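Side-chain contacts in iron-regulated ABC transporter siderophore-binding protein SirA (Staphylococcus aureus subsp. aureus, PDB 3MWF), which binds the ferric siderophore staphyloferrin B and probably delivers it to an ABC transporter for iron uptake: residues Leu196-Gln199 and Val200-Lys204; Asn75-Glu78 and Ile79-Lys83; Ser280-Leu283 and Ile284-Tyr288. One frame throughout, in Å; residues are numbered along the deposited sequence. Where two conformers were deposited one is given.

Contact 1 of 3, residues Leu196-Gln199 and Val200-Lys204; sequences LQKQ and VDNGK
The amide of Q197 and the carboxylate of D201, one helical turn apart, meet with their planes 53° from each other. NE2 of Q197 keeps D201 OD1 in the plane of its own amide, yet arrives over a face of the carboxylate, well out of its plane, and donates a nearly straight hydrogen bond of 3.0 Å from NE2 to OD1. A bend at chi2 (60°) turns the amide toward D201; the two side chains cross at about a right angle. CG1 of V200 approaches at a slant over one face of the Q197 amide, 3.9 Å from NE2. At the other end of this amide OE1 accepts from R192, so both polar ends of Q197 are engaged and its rotation is fixed.

The backbone here closes helix 194-201 with a Schellman motif. K204 N returns to Q199 O at 3.0 Å, G203 N bonds to V200 O at 2.9 Å, and G203 takes the C' position with positive phi (90°), a backbone conformation that a beta carbon would crowd against the carbonyl before it. The returning chain lays K204 alongside Q199, both pointing the same way, and CD of the lysine touches OE1 of Q199 at 3.5 Å.

Two waters donate to that oxygen. One also accepts from K204 NZ, the other, more distantly, from N202 ND2, so that OE1 of Q199 links the last turn to the residues beyond it. The N202 amide lies beside the aliphatic part of K198, its ND2 3.8 Å from CG. On the inner side of the helix L196 and V200 rest on A177, while L196 and Q199 also touch I207 of strand 206-209.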
# COMPACT_ATOMS: atom_id res chain seq x y z
N LEU A 196 17.98 1.58 10.14
CA LEU A 196 16.68 1.71 9.46
C LEU A 196 15.53 1.88 10.46
O LEU A 196 14.59 2.66 10.24
CB LEU A 196 16.47 0.46 8.58
CG LEU A 196 15.24 0.50 7.67
CD1 LEU A 196 15.34 1.66 6.72
CD2 LEU A 196 15.19 -0.82 6.88
N GLN A 197 15.60 1.14 11.58
CA GLN A 197 14.55 1.22 12.58
C GLN A 197 14.54 2.62 13.20
O GLN A 197 13.46 3.19 13.49
CB GLN A 197 14.72 0.15 13.66
CG GLN A 197 13.58 0.13 14.67
CD GLN A 197 12.26 -0.14 14.03
OE1 GLN A 197 12.15 -1.03 13.17
NE2 GLN A 197 11.26 0.67 14.39
N LYS A 198 15.74 3.19 13.37
CA LYS A 198 15.84 4.55 13.90
C LYS A 198 15.12 5.54 12.97
O LYS A 198 14.47 6.48 13.46
CB LYS A 198 17.32 4.98 14.07
CG LYS A 198 17.47 6.42 14.59
CD LYS A 198 18.91 6.76 14.98
CE LYS A 198 19.23 6.41 16.46
NZ LYS A 198 20.09 5.19 16.59
N GLN A 199 15.22 5.35 11.65
CA GLN A 199 14.49 6.20 10.70
C GLN A 199 12.98 6.10 10.90
O GLN A 199 12.26 7.11 10.95
CB GLN A 199 14.87 5.84 9.26
CG GLN A 199 16.35 6.01 8.99
CD GLN A 199 16.81 7.42 9.30
OE1 GLN A 199 16.30 8.37 8.75
NE2 GLN A 199 17.78 7.54 10.20
N VAL A 200 12.50 4.87 11.06
CA VAL A 200 11.10 4.62 11.31
C VAL A 200 10.67 5.26 12.63
O VAL A 200 9.61 5.89 12.69
CB VAL A 200 10.79 3.10 11.26
CG1 VAL A 200 9.36 2.82 11.73
CG2 VAL A 200 11.01 2.60 9.82
N ASP A 201 11.49 5.11 13.66
CA ASP A 201 11.17 5.69 14.98
C ASP A 201 11.11 7.23 14.90
O ASP A 201 10.41 7.86 15.72
CB ASP A 201 12.20 5.29 16.01
CG ASP A 201 12.18 3.80 16.34
OD1 ASP A 201 11.18 3.08 16.10
OD2 ASP A 201 13.19 3.37 16.89
N ASN A 202 11.82 7.81 13.95
CA ASN A 202 11.84 9.27 13.70
C ASN A 202 10.70 9.71 12.79
O ASN A 202 10.64 10.87 12.36
CB ASN A 202 13.18 9.71 13.12
CG ASN A 202 14.32 9.59 14.11
OD1 ASN A 202 14.09 9.49 15.31
ND2 ASN A 202 15.56 9.59 13.60
N GLY A 203 9.78 8.80 12.51
CA GLY A 203 8.60 9.11 11.71
C GLY A 203 8.74 8.93 10.21
O GLY A 203 7.83 9.31 9.45
N LYS A 204 9.87 8.38 9.76
CA LYS A 204 10.02 8.12 8.33
C LYS A 204 9.31 6.80 7.97
O LYS A 204 9.34 5.82 8.76
CB LYS A 204 11.48 8.12 7.90
CG LYS A 204 12.19 9.48 8.11
CD LYS A 204 13.43 9.63 7.25
CE LYS A 204 13.09 9.90 5.78
NZ LYS A 204 14.31 10.32 5.01
O HOH W 1 16.42 8.58 5.99
O HOH W 2 15.51 10.27 10.41

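Contact 2 of 3, residues Asn75-Glu78 and Ile79-Lys83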
# COMPACT_ATOMS: atom_id res chain seq x y z
N ASN A 75 -10.12 14.92 -10.89
CA ASN A 75 -10.91 15.94 -11.58
C ASN A 75 -12.21 16.16 -10.82
O ASN A 75 -13.11 15.31 -10.84
CB ASN A 75 -11.18 15.49 -13.02
CG ASN A 75 -11.88 16.54 -13.83
OD1 ASN A 75 -12.93 17.00 -13.43
ND2 ASN A 75 -11.31 16.92 -14.98
N LEU A 76 -12.28 17.30 -10.11
CA LEU A 76 -13.44 17.59 -9.27
C LEU A 76 -14.76 17.70 -10.05
O LEU A 76 -15.83 17.37 -9.53
CB LEU A 76 -13.21 18.89 -8.48
CG LEU A 76 -12.57 18.83 -7.09
CD1 LEU A 76 -11.55 17.71 -6.90
CD2 LEU A 76 -11.95 20.23 -6.85
N GLU A 77 -14.69 18.18 -11.29
CA GLU A 77 -15.89 18.20 -12.14
C GLU A 77 -16.43 16.80 -12.41
O GLU A 77 -17.62 16.56 -12.31
CB GLU A 77 -15.63 18.93 -13.46
CG GLU A 77 -16.91 19.12 -14.27
CD GLU A 77 -16.63 19.64 -15.67
OE1 GLU A 77 -15.51 20.16 -15.88
OE2 GLU A 77 -17.53 19.51 -16.54
N GLU A 78 -15.55 15.85 -12.71
CA GLU A 78 -16.01 14.48 -12.93
C GLU A 78 -16.58 13.86 -11.66
O GLU A 78 -17.53 13.09 -11.73
CB GLU A 78 -14.86 13.63 -13.48
CG GLU A 78 -14.35 14.13 -14.83
CD GLU A 78 -15.43 14.10 -15.91
OE1 GLU A 78 -16.25 13.17 -15.92
OE2 GLU A 78 -15.47 15.03 -16.74
N ILE A 79 -15.99 14.15 -10.49
CA ILE A 79 -16.54 13.68 -9.23
C ILE A 79 -17.96 14.25 -9.04
O ILE A 79 -18.90 13.51 -8.75
CB ILE A 79 -15.63 14.10 -8.05
CG1 ILE A 79 -14.23 13.50 -8.22
CG2 ILE A 79 -16.25 13.71 -6.69
CD1 ILE A 79 -13.22 13.98 -7.16
N SER A 80 -18.08 15.56 -9.24
CA SER A 80 -19.37 16.24 -9.08
C SER A 80 -20.47 15.61 -9.95
O SER A 80 -21.60 15.41 -9.48
CB SER A 80 -19.24 17.71 -9.44
OG SER A 80 -20.47 18.36 -9.14
N LYS A 81 -20.13 15.29 -11.20
CA LYS A 81 -21.08 14.72 -12.16
C LYS A 81 -21.63 13.37 -11.78
O LYS A 81 -22.71 12.97 -12.24
CB LYS A 81 -20.47 14.66 -13.56
CG LYS A 81 -20.40 16.03 -14.20
CD LYS A 81 -19.99 15.99 -15.67
CE LYS A 81 -18.49 16.09 -15.84
NZ LYS A 81 -18.07 15.98 -17.28
N LEU A 82 -20.91 12.65 -10.92
CA LEU A 82 -21.37 11.36 -10.45
C LEU A 82 -22.41 11.44 -9.35
O LEU A 82 -22.99 10.42 -9.00
CB LEU A 82 -20.19 10.49 -10.03
CG LEU A 82 -19.31 10.11 -11.21
CD1 LEU A 82 -17.97 9.53 -10.68
CD2 LEU A 82 -20.03 9.12 -12.09
N LYS A 83 -22.64 12.64 -8.81
CA LYS A 83 -23.59 12.81 -7.70
C LYS A 83 -23.33 11.79 -6.59
O LYS A 83 -24.20 10.98 -6.21
CB LYS A 83 -25.03 12.72 -8.22
CG LYS A 83 -25.39 13.87 -9.12
CD LYS A 83 -26.92 13.94 -9.28
CE LYS A 83 -27.37 15.33 -9.69
NZ LYS A 83 -26.90 15.62 -11.07
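Helix 76-81, short enough to hold fewer than two turns, is bonded i to i+4 from the N-cap N75 on: I79 N to N75 O, S80 N to L76 O and K81 N to E77 O. Among the side chains the closest polar meeting is that of K81 with E78, where K81 NZ forms a salt bridge with E78 OE2 at 2.8 Å. The two chains run side by side in the same direction; the glutamate bends at chi2 (-61°) and the lysine at chi3 (-90°), and NZ comes to OE2 from above the carboxylate plane. E77 reaches the same lysine from across its chain. Its extended side chain sets CG at 3.8 Å from K81 CE, while OE2 makes a long salt bridge of 3.6 Å to NZ. The ammonium group is thus shared unevenly, chiefly with E78 and only distantly with E77, and its charge probably offsets the repulsion between the two carboxylates; OE1 of E78 has a further weak, long ion pair with K66.

The other side of the helix is apolar. L76 and I79 lie side by side, CD1 to CD1 at 4.1 Å, and both press on L101 of helix 98-104, while I79 and L82 reach V68 of strand 66-70. CG of L82 also packs against the backbone O of E78 at 3.5 Å. At the start of the helix OD1 of N75 accepts from E78 N at 3.0 Å, the donor standing above the plane of the side-chain carbonyl. This is an asparagine N-cap, opening a short amphipathic surface helix that follows directly on strand 73-74.

Contact 3 of 3, residues Ser280-Leu283 and Ile284-Tyr288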
# COMPACT_ATOMS: atom_id res chain seq x y z
N SER A 280 -3.07 -7.25 0.65
CA SER A 280 -2.41 -7.62 1.93
C SER A 280 -2.35 -9.15 2.04
O SER A 280 -1.28 -9.73 2.32
CB SER A 280 -3.06 -6.97 3.17
OG SER A 280 -4.31 -7.54 3.54
N LEU A 281 -3.49 -9.79 1.74
CA LEU A 281 -3.56 -11.25 1.79
C LEU A 281 -2.67 -11.86 0.71
O LEU A 281 -1.95 -12.84 0.95
CB LEU A 281 -5.03 -11.69 1.62
CG LEU A 281 -6.01 -11.06 2.63
CD1 LEU A 281 -7.43 -11.59 2.36
CD2 LEU A 281 -5.61 -11.35 4.08
N LYS A 282 -2.70 -11.26 -0.49
CA LYS A 282 -1.81 -11.69 -1.55
C LYS A 282 -0.31 -11.55 -1.26
O LYS A 282 0.48 -12.39 -1.64
CB LYS A 282 -2.18 -10.98 -2.85
CG LYS A 282 -1.48 -11.52 -4.06
CD LYS A 282 -2.25 -12.73 -4.59
CE LYS A 282 -1.82 -13.05 -5.99
NZ LYS A 282 -0.49 -13.73 -5.96
N LEU A 283 0.07 -10.46 -0.61
CA LEU A 283 1.47 -10.25 -0.24
C LEU A 283 1.94 -11.37 0.71
O LEU A 283 3.00 -11.97 0.48
CB LEU A 283 1.66 -8.84 0.36
CG LEU A 283 3.09 -8.33 0.54
CD1 LEU A 283 3.11 -6.80 0.72
CD2 LEU A 283 3.78 -9.00 1.74
N ILE A 284 1.12 -11.70 1.69
CA ILE A 284 1.45 -12.79 2.64
C ILE A 284 1.60 -14.13 1.89
O ILE A 284 2.56 -14.89 2.12
CB ILE A 284 0.40 -12.88 3.78
CG1 ILE A 284 0.40 -11.59 4.64
CG2 ILE A 284 0.75 -14.07 4.70
CD1 ILE A 284 -0.77 -11.40 5.65
N ASP A 285 0.70 -14.39 0.94
CA ASP A 285 0.84 -15.59 0.08
C ASP A 285 2.15 -15.58 -0.68
O ASP A 285 2.83 -16.61 -0.78
CB ASP A 285 -0.30 -15.65 -0.94
CG ASP A 285 -1.60 -16.14 -0.36
OD1 ASP A 285 -1.63 -16.66 0.78
OD2 ASP A 285 -2.61 -16.01 -1.10
N ASP A 286 2.52 -14.41 -1.23
CA ASP A 286 3.78 -14.24 -1.94
C ASP A 286 4.97 -14.63 -1.07
O ASP A 286 5.90 -15.28 -1.54
CB ASP A 286 3.95 -12.80 -2.41
CG ASP A 286 3.29 -12.52 -3.73
OD1 ASP A 286 2.70 -13.46 -4.31
OD2 ASP A 286 3.35 -11.36 -4.20
N LEU A 287 4.94 -14.20 0.19
CA LEU A 287 5.99 -14.51 1.14
C LEU A 287 6.16 -16.01 1.40
O LEU A 287 7.29 -16.50 1.41
CB LEU A 287 5.75 -13.77 2.45
CG LEU A 287 5.98 -12.27 2.40
CD1 LEU A 287 5.48 -11.69 3.71
CD2 LEU A 287 7.46 -11.94 2.16
N TYR A 288 5.06 -16.74 1.56
CA TYR A 288 5.17 -18.21 1.68
C TYR A 288 5.93 -18.79 0.49
O TYR A 288 6.81 -19.64 0.66
CB TYR A 288 3.79 -18.84 1.78
CG TYR A 288 3.19 -18.85 3.16
CD1 TYR A 288 3.60 -19.79 4.11
CD2 TYR A 288 2.20 -17.95 3.50
CE1 TYR A 288 3.02 -19.82 5.37
CE2 TYR A 288 1.61 -17.97 4.75
CZ TYR A 288 2.04 -18.90 5.69
OH TYR A 288 1.44 -18.89 6.92
O HOH W 3 1.62 -11.04 -6.26
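S280 to Y288 form an unbroken piece of helix 277-290, in which I284, D285, D286 and L287 each donate a backbone hydrogen bond to the carbonyl four residues earlier, from S280 O through L283 O. One helical turn separates L283 from L287, and their side chains meet at an oblique crossing, CD2 of L283 against CD1 of L287 at 3.7 Å. In L283, chi1 (-168°) stands CG off the helix, and chi2 (162°) turns CD2 obliquely forward to L287. I284 folds CG1 back over the preceding turn, 3.4 Å from the backbone O of S280.

The polar flank carries K282 and D286, the latter in two conformers, so its contacts are tentative. Bends at chi2 and chi4 curl the lysine toward the aspartate; in the conformer described, NZ stays 3.6 Å from OD1, a long salt bridge. There a water donates to D286 OD2 at 2.7 Å and accepts only weakly from K282 NZ, and OD2 also accepts from W271 NE1 of helix 268-273.

D285, on a different flank, forms a salt bridge with K143 of helix 130-155, and the Y288 hydroxyl bonds to D150 of the same helix. S280 and I284 touch Y140 there, whereas L283 packs on A181 and L287 on L185 of helix 179-187; helix 277-290 is therefore held among helices 130-155, 179-187 and 268-273.

Overall arrangement
Along the chain contact 2 comes first, then contact 1, then contact 3, and none touches another. Contact 2 lies beside the six-stranded sheet and contact 1 beside the five-stranded one, with centres about 39 Å apart. Contact 3 stands about 25 Å from contact 1 and 35 Å from contact 2, centre to centre, in a C-terminal helix packed against the long helix 130-155, which runs between the two lobes as in other class III binding proteins. The bound siderophore lies about 10 Å from the side chain of K204 and 12 Å from that of L283, so contacts 1 and 3 probably belong to the scaffold behind the pocket rather than to its lining.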